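Local coordinates for protein transcriptional activator, putative, Baf family (Campylobacter jejuni, PDB 2NRH) that probably phosphorylates pantothenate at the expense of ATP, the first step of coenzyme A biosynthesis, as a homodimeric type III pantothenate kinase, at residues T68-Q71 with D76-A79; P62-D67 with K200-E205; T135-D140 with T146-S151; L171-G176 with F180-F185. The protein carries 2 engineered substitutions. All coordinates share one frame; numbering follows the deposited sequence.

Interactions 1 and 2 are neighbours, with centres about 13 Å apart: I78 of interaction 1 packs on F64 and F66 of P62-D67. Interaction 1 holds residues of the predicted pantothenate site, and F64 of interaction 2 lies about 4 Å from I75 of that site, side chain to side chain. Interactions 3 and 4 form a second pair, with centres about 18 Å apart, joined where L139 and T135 meet Y184 and F180. Interaction 4 carries a sulfate, and its nearest atoms are about 7 Å from those of interaction 1. Interactions 1 and 3 lie about 33 Å apart between centres within one chain, yet meet across the dimer, where Y70 of one subunit hydrogen-bonds T146 of the other.

Interaction 1: T68-Q71 with D76-A79; sequences TIYQ and DRIA
R77 and Y70 share the polar bond of this contact. NH1 of R77 donates to OH of Y70 at 3.2 Å, and the N-H...O angle of 162° shows a nearly straight though rather long bond. The hydroxyl approaches the edge of the guanidinium, close to its plane, while the phenol ring and the guanidinium stand 85° apart. A bend at chi3 (63°) turns the otherwise extended arginine chain so that its head crosses the end of the tyrosine at about a right angle.

Charge pairing lies just beyond: NH2 of R77 forms a salt bridge with D99, which probably fixes the guanidinium while NH1 serves the phenol. Van der Waals contact is slight: NH2 of R77 lies 3.7 Å from CE1 of Y70, and NH1 stands oblique to the ring.

A side-chain-to-backbone bond shapes the chain leading into the tyrosine. OG1 of T68 accepts from the backbone N of Y70 at 3.2 Å, an ST turn, and that hydroxyl also bonds H106. The phenol OH has a further hydrogen-bond partner in T146 of the second subunit. Y70, R77 and the predicted proton acceptor D76 all belong to the predicted pantothenate pocket, which this geometry places at the dimer interface of the type III kinase.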
loop_
_atom_site.group_PDB
_atom_site.type_symbol
_atom_site.label_atom_id
_atom_site.label_comp_id
_atom_site.label_asym_id
_atom_site.label_seq_id
_atom_site.Cartn_x
_atom_site.Cartn_y
_atom_site.Cartn_z
ATOM N N THR B 68 -8.155 23.858 8.156
ATOM C CA THR B 68 -7.065 22.821 8.121
ATOM C C THR B 68 -5.675 23.476 8.390
ATOM O O THR B 68 -5.498 24.656 8.126
ATOM C CB THR B 68 -7.033 22.033 6.700
ATOM O OG1 THR B 68 -6.110 20.941 6.773
ATOM C CG2 THR B 68 -6.560 22.905 5.585
ATOM N N ILE B 69 -4.700 22.723 8.889
ATOM C CA ILE B 69 -3.291 23.188 8.949
ATOM C C ILE B 69 -2.371 22.279 8.131
ATOM O O ILE B 69 -1.122 22.309 8.276
ATOM C CB ILE B 69 -2.708 23.221 10.392
ATOM C CG1 ILE B 69 -2.875 21.873 11.085
ATOM C CG2 ILE B 69 -3.266 24.411 11.183
ATOM C CD1 ILE B 69 -2.137 21.786 12.392
ATOM N N TYR B 70 -3.012 21.396 7.372
ATOM C CA TYR B 70 -2.361 20.423 6.515
ATOM C C TYR B 70 -1.806 21.195 5.362
ATOM O O TYR B 70 -2.558 21.698 4.549
ATOM C CB TYR B 70 -3.389 19.382 6.004
ATOM C CG TYR B 70 -2.837 18.212 5.188
ATOM C CD1 TYR B 70 -3.056 16.886 5.596
ATOM C CD2 TYR B 70 -2.120 18.426 4.005
ATOM C CE1 TYR B 70 -2.576 15.812 4.849
ATOM C CE2 TYR B 70 -1.644 17.393 3.255
ATOM C CZ TYR B 70 -1.878 16.084 3.663
ATOM O OH TYR B 70 -1.404 15.058 2.886
ATOM N N GLN B 71 -0.482 21.262 5.288
ATOM C CA GLN B 71 0.200 22.028 4.239
ATOM C C GLN B 71 -0.130 21.580 2.806
ATOM O O GLN B 71 0.053 20.433 2.436
ATOM C CB GLN B 71 1.719 21.954 4.437
ATOM C CG GLN B 71 2.208 22.274 5.855
ATOM C CD GLN B 71 3.697 21.987 6.026
ATOM O OE1 GLN B 71 4.425 21.702 5.046
ATOM N NE2 GLN B 71 4.168 22.051 7.275
ATOM N N ASP B 76 -9.071 18.912 -4.368
ATOM C CA ASP B 76 -9.984 17.760 -4.511
ATOM C C ASP B 76 -10.447 17.144 -3.183
ATOM O O ASP B 76 -11.608 16.795 -3.014
ATOM C CB ASP B 76 -9.381 16.704 -5.432
ATOM C CG ASP B 76 -8.043 16.190 -4.947
ATOM O OD1 ASP B 76 -7.269 16.864 -4.174
ATOM O OD2 ASP B 76 -7.741 15.063 -5.375
ATOM N N ARG B 77 -9.522 16.987 -2.244
ATOM C CA ARG B 77 -9.845 16.527 -0.881
ATOM C C ARG B 77 -10.675 17.575 -0.123
ATOM O O ARG B 77 -11.630 17.224 0.556
ATOM C CB ARG B 77 -8.552 16.199 -0.145
ATOM C CG ARG B 77 -7.836 15.052 -0.842
ATOM C CD ARG B 77 -6.420 14.792 -0.319
ATOM N NE ARG B 77 -6.341 14.381 1.066
ATOM C CZ ARG B 77 -5.212 14.315 1.766
ATOM N NH1 ARG B 77 -4.040 14.546 1.200
ATOM N NH2 ARG B 77 -5.239 13.930 3.025
ATOM N N ILE B 78 -10.316 18.851 -0.239
ATOM C CA ILE B 78 -11.105 19.897 0.364
ATOM C C ILE B 78 -12.583 19.810 -0.096
ATOM O O ILE B 78 -13.485 19.737 0.733
ATOM C CB ILE B 78 -10.492 21.320 0.113
ATOM C CG1 ILE B 78 -9.242 21.497 0.957
ATOM C CG2 ILE B 78 -11.523 22.424 0.452
ATOM C CD1 ILE B 78 -8.353 22.668 0.609
ATOM N N ALA B 79 -12.801 19.795 -1.418
ATOM C CA ALA B 79 -14.122 19.758 -1.984
ATOM C C ALA B 79 -14.926 18.528 -1.559
ATOM O O ALA B 79 -16.159 18.598 -1.460
ATOM C CB ALA B 79 -14.035 19.837 -3.532
#

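Interaction 2: P62-D67 with K200-E205; sequences PYFLFD and KKIIKE
The carbonyl O of I202, whose side chain packs on Y63 and F64, is gripped by two donors from the residues that follow it: ND2 of N206 hydrogen-bonds it, and the backbone N of E205 adds a weak bond at 3.3 Å. These bonds lie near the C-terminal end of helix 194-204, and across the contact itself the meeting is apolar.

I202 points its side chain at P62-D67 and divides it between two residues. CG1 stands 3.5 Å from the centroid of the F64 ring and 11° off its normal, a CH-pi contact centred over one face. The distances confirm the centring, since all six ring carbons lie within 4.0 Å of CG1. CG2, anti to the backbone N, goes instead to CB of Y63 at 3.7 Å, while the phenol ring of Y63 leads away from the helix. CD1 reaches the backbone O of Y63 at 3.7 Å. I202 thus wedges against both the backbone and the side chains of the loop.

F64 carries the contact inward: its ring meets Y82 edge-to-face and touches I75 and I78 of helix 75-81. The loop that follows strand 57-59 is thereby held between that helix and the C-terminal end of helix 194-204.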
loop_
_atom_site.group_PDB
_atom_site.type_symbol
_atom_site.label_atom_id
_atom_site.label_comp_id
_atom_site.label_asym_id
_atom_site.label_seq_id
_atom_site.Cartn_x
_atom_site.Cartn_y
_atom_site.Cartn_z
ATOM N N PRO B 62 -10.545 29.451 -4.965
ATOM C CA PRO B 62 -10.455 30.609 -4.037
ATOM C C PRO B 62 -11.646 30.784 -3.108
ATOM O O PRO B 62 -11.502 31.450 -2.089
ATOM C CB PRO B 62 -10.321 31.832 -4.984
ATOM C CG PRO B 62 -9.745 31.210 -6.318
ATOM C CD PRO B 62 -10.464 29.879 -6.386
ATOM N N TYR B 63 -12.793 30.192 -3.432
ATOM C CA TYR B 63 -14.012 30.339 -2.630
ATOM C C TYR B 63 -14.124 29.350 -1.473
ATOM O O TYR B 63 -14.955 29.524 -0.560
ATOM C CB TYR B 63 -15.249 30.267 -3.530
ATOM C CG TYR B 63 -15.263 31.371 -4.556
ATOM C CD1 TYR B 63 -15.831 32.610 -4.251
ATOM C CD2 TYR B 63 -14.669 31.206 -5.824
ATOM C CE1 TYR B 63 -15.847 33.631 -5.163
ATOM C CE2 TYR B 63 -14.663 32.237 -6.748
ATOM C CZ TYR B 63 -15.270 33.450 -6.403
ATOM O OH TYR B 63 -15.294 34.523 -7.288
ATOM N N PHE B 64 -13.275 28.319 -1.498
ATOM C CA PHE B 64 -13.332 27.270 -0.482
ATOM C C PHE B 64 -12.721 27.744 0.819
ATOM O O PHE B 64 -11.511 27.889 0.900
ATOM C CB PHE B 64 -12.615 25.992 -0.977
ATOM C CG PHE B 64 -13.512 25.056 -1.773
ATOM C CD1 PHE B 64 -14.315 24.121 -1.128
ATOM C CD2 PHE B 64 -13.560 25.139 -3.143
ATOM C CE1 PHE B 64 -15.138 23.305 -1.843
ATOM C CE2 PHE B 64 -14.401 24.335 -3.878
ATOM C CZ PHE B 64 -15.182 23.407 -3.235
ATOM N N LEU B 65 -13.534 27.972 1.851
ATOM C CA LEU B 65 -12.972 28.212 3.191
ATOM C C LEU B 65 -13.111 26.970 4.111
ATOM O O LEU B 65 -14.210 26.496 4.465
ATOM C CB LEU B 65 -13.495 29.534 3.815
ATOM C CG LEU B 65 -13.578 30.785 2.878
ATOM C CD1 LEU B 65 -13.899 32.008 3.633
ATOM C CD2 LEU B 65 -12.324 31.043 1.959
ATOM N N PHE B 66 -11.972 26.437 4.511
ATOM C CA PHE B 66 -11.932 25.125 5.067
ATOM C C PHE B 66 -10.878 25.125 6.136
ATOM O O PHE B 66 -9.759 25.459 5.875
ATOM C CB PHE B 66 -11.611 24.145 3.915
ATOM C CG PHE B 66 -11.511 22.722 4.331
ATOM C CD1 PHE B 66 -12.643 22.005 4.662
ATOM C CD2 PHE B 66 -10.276 22.089 4.349
ATOM C CE1 PHE B 66 -12.554 20.694 5.038
ATOM C CE2 PHE B 66 -10.187 20.790 4.684
ATOM C CZ PHE B 66 -11.326 20.082 5.063
ATOM N N ASP B 67 -11.238 24.760 7.354
ATOM C CA ASP B 67 -10.328 24.901 8.500
ATOM C C ASP B 67 -9.383 23.693 8.639
ATOM O O ASP B 67 -9.761 22.674 9.144
ATOM C CB ASP B 67 -11.139 25.160 9.790
ATOM C CG ASP B 67 -10.277 25.663 10.981
ATOM O OD1 ASP B 67 -9.016 25.582 10.981
ATOM O OD2 ASP B 67 -10.907 26.180 11.954
ATOM N N LYS B 200 -21.017 22.294 -5.632
ATOM C CA LYS B 200 -22.392 22.777 -5.637
ATOM C C LYS B 200 -22.578 23.751 -4.476
ATOM O O LYS B 200 -23.126 24.838 -4.658
ATOM C CB LYS B 200 -23.384 21.599 -5.487
ATOM C CG LYS B 200 -24.483 21.598 -6.541
ATOM C CD LYS B 200 -24.541 20.262 -7.278
ATOM C CE LYS B 200 -25.285 20.370 -8.639
ATOM N NZ LYS B 200 -25.929 19.054 -9.083
ATOM N N LYS B 201 -22.103 23.351 -3.293
ATOM C CA LYS B 201 -22.184 24.171 -2.085
ATOM C C LYS B 201 -21.477 25.480 -2.245
ATOM O O LYS B 201 -21.985 26.499 -1.773
ATOM C CB LYS B 201 -21.660 23.437 -0.854
ATOM C CG LYS B 201 -21.689 24.270 0.448
ATOM C CD LYS B 201 -21.382 23.438 1.720
ATOM C CE LYS B 201 -20.645 24.320 2.832
ATOM N NZ LYS B 201 -20.294 23.640 4.165
ATOM N N ILE B 202 -20.322 25.489 -2.905
ATOM C CA ILE B 202 -19.623 26.774 -3.100
ATOM C C ILE B 202 -20.463 27.787 -3.875
ATOM O O ILE B 202 -20.413 28.996 -3.595
ATOM C CB ILE B 202 -18.241 26.617 -3.784
ATOM C CG1 ILE B 202 -17.182 26.221 -2.748
ATOM C CG2 ILE B 202 -17.845 27.892 -4.611
ATOM C CD1 ILE B 202 -17.331 26.825 -1.410
ATOM N N ILE B 203 -21.221 27.274 -4.839
ATOM C CA ILE B 203 -21.997 28.091 -5.749
ATOM C C ILE B 203 -23.242 28.602 -5.058
ATOM O O ILE B 203 -23.656 29.729 -5.300
ATOM C CB ILE B 203 -22.322 27.331 -7.032
ATOM C CG1 ILE B 203 -21.057 27.210 -7.873
ATOM C CG2 ILE B 203 -23.305 28.090 -7.896
ATOM C CD1 ILE B 203 -20.899 25.913 -8.600
ATOM N N LYS B 204 -23.813 27.796 -4.166
ATOM C CA LYS B 204 -24.998 28.205 -3.436
ATOM C C LYS B 204 -24.646 29.227 -2.367
ATOM O O LYS B 204 -25.544 29.836 -1.783
ATOM C CB LYS B 204 -25.755 27.001 -2.837
ATOM C CG LYS B 204 -25.125 26.390 -1.569
ATOM C CD LYS B 204 -26.140 25.665 -0.626
ATOM C CE LYS B 204 -26.538 26.587 0.565
ATOM N NZ LYS B 204 -25.493 26.591 1.681
ATOM N N GLU B 205 -23.346 29.415 -2.141
ATOM C CA GLU B 205 -22.800 30.305 -1.089
ATOM C C GLU B 205 -22.252 31.616 -1.649
ATOM O O GLU B 205 -21.928 32.538 -0.904
ATOM C CB GLU B 205 -21.668 29.621 -0.313
ATOM C CG GLU B 205 -22.082 28.422 0.480
ATOM C CD GLU B 205 -20.972 27.842 1.391
ATOM O OE1 GLU B 205 -19.743 28.158 1.254
ATOM O OE2 GLU B 205 -21.353 27.043 2.269
#

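Interaction 3: T135-D140 with T146-S151; sequences TQVSLD and TMDALS
V137 presses both of its methyl groups against the first turns of helix 146-165, where they meet D148 and S151. CG2, anti to the backbone N, lies 3.5 Å from OD2 of D148 and almost as close to the carboxylate carbon; the two side chains slide past each other in opposite directions. CG1 occupies the crowded position between backbone N and carbonyl carbon (chi1 of V137 is 78°), which brings it to 3.7 Å from CB of S151. The valine therefore straddles two helix residues one turn apart.

Polar bonds stiffen this tight side without linking V137 itself. OG of S151 donates to O of M147 at 2.6 Å, and N of S151 reaches that oxygen at 3.1 Å from the opposite face of the carbonyl plane. The hydroxyl is tilted 32° from that plane. N134, just ahead of the loop segment, ties loop and helix together: its backbone N bonds OG of S151 and its ND2 bonds OD2 of D148, so the carboxylate facing the valine has a polar partner of its own.

The solvent side is looser and organised locally. NE2 of Q136 donates to OG1 of T135 at 3.1 Å, and OG of S138 receives a weak bond from N of D140; these four residues are exposed.

Further along the helix, F155 meets V137 and Y159 meets L139, so the loop after helix 115-125 runs against helix 146-165. The helix turns another side to the second subunit, packing A149 on Y70 and L150 on I111 of that chain.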
loop_
_atom_site.group_PDB
_atom_site.type_symbol
_atom_site.label_atom_id
_atom_site.label_comp_id
_atom_site.label_asym_id
_atom_site.label_seq_id
_atom_site.Cartn_x
_atom_site.Cartn_y
_atom_site.Cartn_z
ATOM N N THR B 135 -11.532 -10.031 -5.235
ATOM C CA THR B 135 -12.344 -9.014 -4.525
ATOM C C THR B 135 -13.277 -9.621 -3.474
ATOM O O THR B 135 -13.834 -8.917 -2.614
ATOM C CB THR B 135 -13.237 -8.221 -5.480
ATOM O OG1 THR B 135 -14.143 -9.133 -6.102
ATOM C CG2 THR B 135 -12.419 -7.536 -6.522
ATOM N N GLN B 136 -13.448 -10.930 -3.583
ATOM C CA GLN B 136 -14.369 -11.701 -2.753
ATOM C C GLN B 136 -13.589 -12.498 -1.745
ATOM O O GLN B 136 -14.149 -13.391 -1.117
ATOM C CB GLN B 136 -15.232 -12.613 -3.631
ATOM C CG GLN B 136 -16.058 -11.830 -4.693
ATOM C CD GLN B 136 -16.996 -10.733 -4.085
ATOM O OE1 GLN B 136 -17.827 -11.011 -3.209
ATOM N NE2 GLN B 136 -16.857 -9.495 -4.568
ATOM N N VAL B 137 -12.302 -12.153 -1.585
ATOM C CA VAL B 137 -11.466 -12.700 -0.507
ATOM C C VAL B 137 -12.083 -12.344 0.857
ATOM O O VAL B 137 -12.605 -11.241 1.058
ATOM C CB VAL B 137 -9.966 -12.233 -0.604
ATOM C CG1 VAL B 137 -9.768 -10.797 -0.090
ATOM C CG2 VAL B 137 -9.023 -13.190 0.130
ATOM N N SER B 138 -12.042 -13.300 1.773
ATOM C CA SER B 138 -12.505 -13.092 3.128
ATOM C C SER B 138 -11.451 -12.353 3.991
ATOM O O SER B 138 -10.251 -12.603 3.880
ATOM C CB SER B 138 -12.858 -14.447 3.760
ATOM O OG SER B 138 -12.560 -14.446 5.147
ATOM N N LEU B 139 -11.921 -11.493 4.887
ATOM C CA LEU B 139 -11.020 -10.735 5.736
ATOM C C LEU B 139 -10.838 -11.355 7.099
ATOM O O LEU B 139 -9.912 -11.030 7.833
ATOM C CB LEU B 139 -11.469 -9.277 5.816
ATOM C CG LEU B 139 -10.744 -8.348 4.811
ATOM C CD1 LEU B 139 -10.257 -8.974 3.496
ATOM C CD2 LEU B 139 -11.547 -7.094 4.526
ATOM N N ASP B 140 -11.704 -12.292 7.433
ATOM C CA ASP B 140 -11.651 -12.925 8.755
ATOM C C ASP B 140 -11.152 -14.384 8.751
ATOM O O ASP B 140 -11.584 -15.185 9.584
ATOM C CB ASP B 140 -13.014 -12.780 9.440
ATOM C CG ASP B 140 -13.476 -11.314 9.510
ATOM O OD1 ASP B 140 -12.810 -10.484 10.199
ATOM O OD2 ASP B 140 -14.503 -10.995 8.877
ATOM N N THR B 146 -1.531 -17.575 -3.066
ATOM C CA THR B 146 -0.923 -16.283 -3.354
ATOM C C THR B 146 -1.849 -15.153 -3.857
ATOM O O THR B 146 -1.674 -13.999 -3.442
ATOM C CB THR B 146 0.363 -16.408 -4.212
ATOM O OG1 THR B 146 1.367 -17.068 -3.436
ATOM C CG2 THR B 146 0.899 -15.050 -4.573
ATOM N N MET B 147 -2.808 -15.479 -4.728
ATOM C CA MET B 147 -3.850 -14.523 -5.120
ATOM C C MET B 147 -4.507 -13.914 -3.877
ATOM O O MET B 147 -4.716 -12.705 -3.799
ATOM C CB MET B 147 -4.919 -15.196 -6.015
ATOM C CG MET B 147 -6.269 -14.420 -6.161
ATOM S SD MET B 147 -7.410 -14.927 -7.529
ATOM C CE MET B 147 -6.322 -14.611 -8.892
ATOM N N ASP B 148 -4.849 -14.771 -2.926
ATOM C CA ASP B 148 -5.567 -14.349 -1.748
ATOM C C ASP B 148 -4.620 -13.664 -0.786
ATOM O O ASP B 148 -5.046 -12.762 -0.045
ATOM C CB ASP B 148 -6.296 -15.531 -1.056
ATOM C CG ASP B 148 -7.588 -15.957 -1.769
ATOM O OD1 ASP B 148 -8.056 -17.086 -1.468
ATOM O OD2 ASP B 148 -8.152 -15.202 -2.619
ATOM N N ALA B 149 -3.354 -14.081 -0.778
ATOM C CA ALA B 149 -2.367 -13.466 0.102
ATOM C C ALA B 149 -2.141 -11.949 -0.223
ATOM O O ALA B 149 -1.998 -11.113 0.699
ATOM C CB ALA B 149 -1.086 -14.223 0.082
ATOM N N LEU B 150 -2.149 -11.640 -1.524
ATOM C CA LEU B 150 -2.169 -10.285 -2.060
ATOM C C LEU B 150 -3.463 -9.521 -1.792
ATOM O O LEU B 150 -3.449 -8.344 -1.338
ATOM C CB LEU B 150 -1.891 -10.324 -3.568
ATOM C CG LEU B 150 -0.544 -10.989 -3.970
ATOM C CD1 LEU B 150 -0.466 -11.251 -5.479
ATOM C CD2 LEU B 150 0.755 -10.294 -3.472
ATOM N N SER B 151 -4.594 -10.163 -2.088
ATOM C CA SER B 151 -5.869 -9.472 -1.950
ATOM C C SER B 151 -6.125 -9.125 -0.522
ATOM O O SER B 151 -6.683 -8.074 -0.241
ATOM C CB SER B 151 -7.012 -10.285 -2.511
ATOM O OG SER B 151 -6.572 -10.818 -3.726
#

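Interaction 4: L171-G176 with F180-F185; sequences LYFTGG and FLANYF. With SO4 (sulfate ion), chain E.
F173 and A182 mark the closest backbone approach, 6.2 Å between CA atoms, where strand 171-174 passes helix 178-182; a type I turn runs from A182 to F185. Together with strand 188-190, which lies parallel beside strand 171-174, they make a beta-alpha-beta unit in a sheet of order 3-2-1-4-5, as expected of the actin-like ATPase fold.

F173 does most of the packing. One ring face lies against the helix backbone, with N of A182 3.8 Å above the plane and over its centre. Around it, CE1 of F173 touches CB of L181 at 3.4 Å and CD2 meets CB of A182 at 3.7 Å.

Two residues earlier on the strand, L171 makes a second cluster. Its CD1 sits over one face of the F185 ring, 3.9 Å from its centroid and 21° off the normal, offset toward the rim: a CH-pi contact. F185 also stacks on Y159 of helix 146-165. CZ of F173 approaches CD2 of F185 obliquely at 4.1 Å and joins the two clusters.

Beyond the strand, a water bridges O of G176 and N of F180. G175 and G176, having no side chains, let a sulfate come close to the backbone, its O1 3.0 Å from CA of G175. The ion, probably from the crystallisation liquor, may mimic a phosphate. N of G176 donates a hydrogen bond to O1 of the sulfate at 2.7 Å (160°).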
loop_
_atom_site.group_PDB
_atom_site.type_symbol
_atom_site.label_atom_id
_atom_site.label_comp_id
_atom_site.label_asym_id
_atom_site.label_seq_id
_atom_site.Cartn_x
_atom_site.Cartn_y
_atom_site.Cartn_z
ATOM N N LEU B 171 -18.739 7.311 8.061
ATOM C CA LEU B 171 -17.866 7.243 6.891
ATOM C C LEU B 171 -18.587 7.670 5.656
ATOM O O LEU B 171 -19.729 7.273 5.436
ATOM C CB LEU B 171 -17.405 5.838 6.629
ATOM C CG LEU B 171 -16.202 5.348 7.389
ATOM C CD1 LEU B 171 -16.248 3.835 7.440
ATOM C CD2 LEU B 171 -15.007 5.830 6.666
ATOM N N TYR B 172 -17.909 8.485 4.846
ATOM C CA TYR B 172 -18.386 8.800 3.539
ATOM C C TYR B 172 -17.310 8.289 2.571
ATOM O O TYR B 172 -16.101 8.323 2.909
ATOM C CB TYR B 172 -18.627 10.295 3.446
ATOM C CG TYR B 172 -19.604 10.801 4.512
ATOM C CD1 TYR B 172 -20.949 10.969 4.206
ATOM C CD2 TYR B 172 -19.185 11.069 5.819
ATOM C CE1 TYR B 172 -21.814 11.410 5.110
ATOM C CE2 TYR B 172 -20.059 11.506 6.761
ATOM C CZ TYR B 172 -21.384 11.667 6.401
ATOM O OH TYR B 172 -22.314 12.121 7.297
ATOM N N PHE B 173 -17.758 7.773 1.420
ATOM C CA PHE B 173 -16.892 7.134 0.460
ATOM C C PHE B 173 -17.231 7.697 -0.891
ATOM O O PHE B 173 -18.391 8.037 -1.135
ATOM C CB PHE B 173 -17.110 5.606 0.401
ATOM C CG PHE B 173 -16.273 4.832 1.359
ATOM C CD1 PHE B 173 -14.988 4.429 1.015
ATOM C CD2 PHE B 173 -16.771 4.489 2.603
ATOM C CE1 PHE B 173 -14.182 3.703 1.932
ATOM C CE2 PHE B 173 -15.998 3.776 3.496
ATOM C CZ PHE B 173 -14.683 3.374 3.152
ATOM N N THR B 174 -16.211 7.804 -1.750
ATOM C CA THR B 174 -16.394 8.320 -3.124
ATOM C C THR B 174 -15.292 7.763 -3.989
ATOM O O THR B 174 -14.400 7.063 -3.490
ATOM C CB THR B 174 -16.491 9.924 -3.208
ATOM O OG1 THR B 174 -16.949 10.333 -4.504
ATOM C CG2 THR B 174 -15.182 10.634 -2.865
ATOM N N GLY B 175 -15.373 8.013 -5.284
ATOM C CA GLY B 175 -14.329 7.525 -6.188
ATOM C C GLY B 175 -14.639 6.163 -6.801
ATOM O O GLY B 175 -15.538 5.451 -6.322
ATOM N N GLY B 176 -13.902 5.818 -7.869
ATOM C CA GLY B 176 -14.095 4.576 -8.625
ATOM C C GLY B 176 -14.085 3.337 -7.771
ATOM O O GLY B 176 -14.746 2.376 -8.109
ATOM N N PHE B 180 -17.020 -0.426 -3.416
ATOM C CA PHE B 180 -16.328 -1.607 -2.980
ATOM C C PHE B 180 -15.793 -1.512 -1.536
ATOM O O PHE B 180 -16.031 -2.404 -0.688
ATOM C CB PHE B 180 -15.230 -1.910 -3.960
ATOM C CG PHE B 180 -14.309 -2.948 -3.481
ATOM C CD1 PHE B 180 -14.732 -4.271 -3.372
ATOM C CD2 PHE B 180 -13.017 -2.627 -3.125
ATOM C CE1 PHE B 180 -13.868 -5.223 -2.920
ATOM C CE2 PHE B 180 -12.201 -3.577 -2.658
ATOM C CZ PHE B 180 -12.615 -4.869 -2.567
ATOM N N LEU B 181 -15.106 -0.417 -1.226
ATOM C CA LEU B 181 -14.583 -0.232 0.141
ATOM C C LEU B 181 -15.701 0.029 1.164
ATOM O O LEU B 181 -15.656 -0.496 2.266
ATOM C CB LEU B 181 -13.557 0.880 0.183
ATOM C CG LEU B 181 -12.260 0.589 -0.594
ATOM C CD1 LEU B 181 -11.414 1.826 -0.462
ATOM C CD2 LEU B 181 -11.513 -0.681 -0.063
ATOM N N ALA B 182 -16.714 0.803 0.766
ATOM C CA ALA B 182 -17.853 1.099 1.630
ATOM C C ALA B 182 -18.538 -0.205 2.161
ATOM O O ALA B 182 -18.783 -0.350 3.372
ATOM C CB ALA B 182 -18.819 1.957 0.887
ATOM N N ASN B 183 -18.773 -1.164 1.253
ATOM C CA ASN B 183 -19.400 -2.446 1.561
ATOM C C ASN B 183 -18.769 -3.194 2.709
ATOM O O ASN B 183 -19.436 -3.998 3.317
ATOM C CB ASN B 183 -19.556 -3.321 0.322
ATOM C CG ASN B 183 -20.430 -2.675 -0.719
ATOM O OD1 ASN B 183 -21.133 -1.730 -0.406
ATOM N ND2 ASN B 183 -20.357 -3.128 -1.974
ATOM N N TYR B 184 -17.537 -2.911 3.087
ATOM C CA TYR B 184 -17.000 -3.574 4.288
ATOM C C TYR B 184 -17.474 -2.934 5.609
ATOM O O TYR B 184 -17.029 -3.338 6.695
ATOM C CB TYR B 184 -15.493 -3.491 4.325
ATOM C CG TYR B 184 -14.722 -4.324 3.338
ATOM C CD1 TYR B 184 -14.840 -5.719 3.292
ATOM C CD2 TYR B 184 -13.805 -3.714 2.491
ATOM C CE1 TYR B 184 -14.085 -6.476 2.388
ATOM C CE2 TYR B 184 -13.039 -4.455 1.596
ATOM C CZ TYR B 184 -13.177 -5.833 1.551
ATOM O OH TYR B 184 -12.417 -6.504 0.634
ATOM N N PHE B 185 -18.313 -1.904 5.530
ATOM C CA PHE B 185 -18.629 -1.119 6.725
ATOM C C PHE B 185 -20.114 -0.911 6.853
ATOM O O PHE B 185 -20.818 -0.699 5.861
ATOM C CB PHE B 185 -17.932 0.269 6.690
ATOM C CG PHE B 185 -16.404 0.218 6.807
ATOM C CD1 PHE B 185 -15.790 0.113 8.040
ATOM C CD2 PHE B 185 -15.608 0.314 5.686
ATOM C CE1 PHE B 185 -14.406 0.046 8.143
ATOM C CE2 PHE B 185 -14.225 0.260 5.778
ATOM C CZ PHE B 185 -13.620 0.122 7.001
HETATM S S SO4 E . -11.835 7.898 -9.718
HETATM O O1 SO4 E . -12.261 7.863 -8.333
HETATM O O2 SO4 E . -11.873 6.542 -10.256
HETATM O O3 SO4 E . -12.758 8.755 -10.472
HETATM O O4 SO4 E . -10.443 8.388 -9.791
HETATM O O HOH W 1 -16.383 0.395 -6.343
#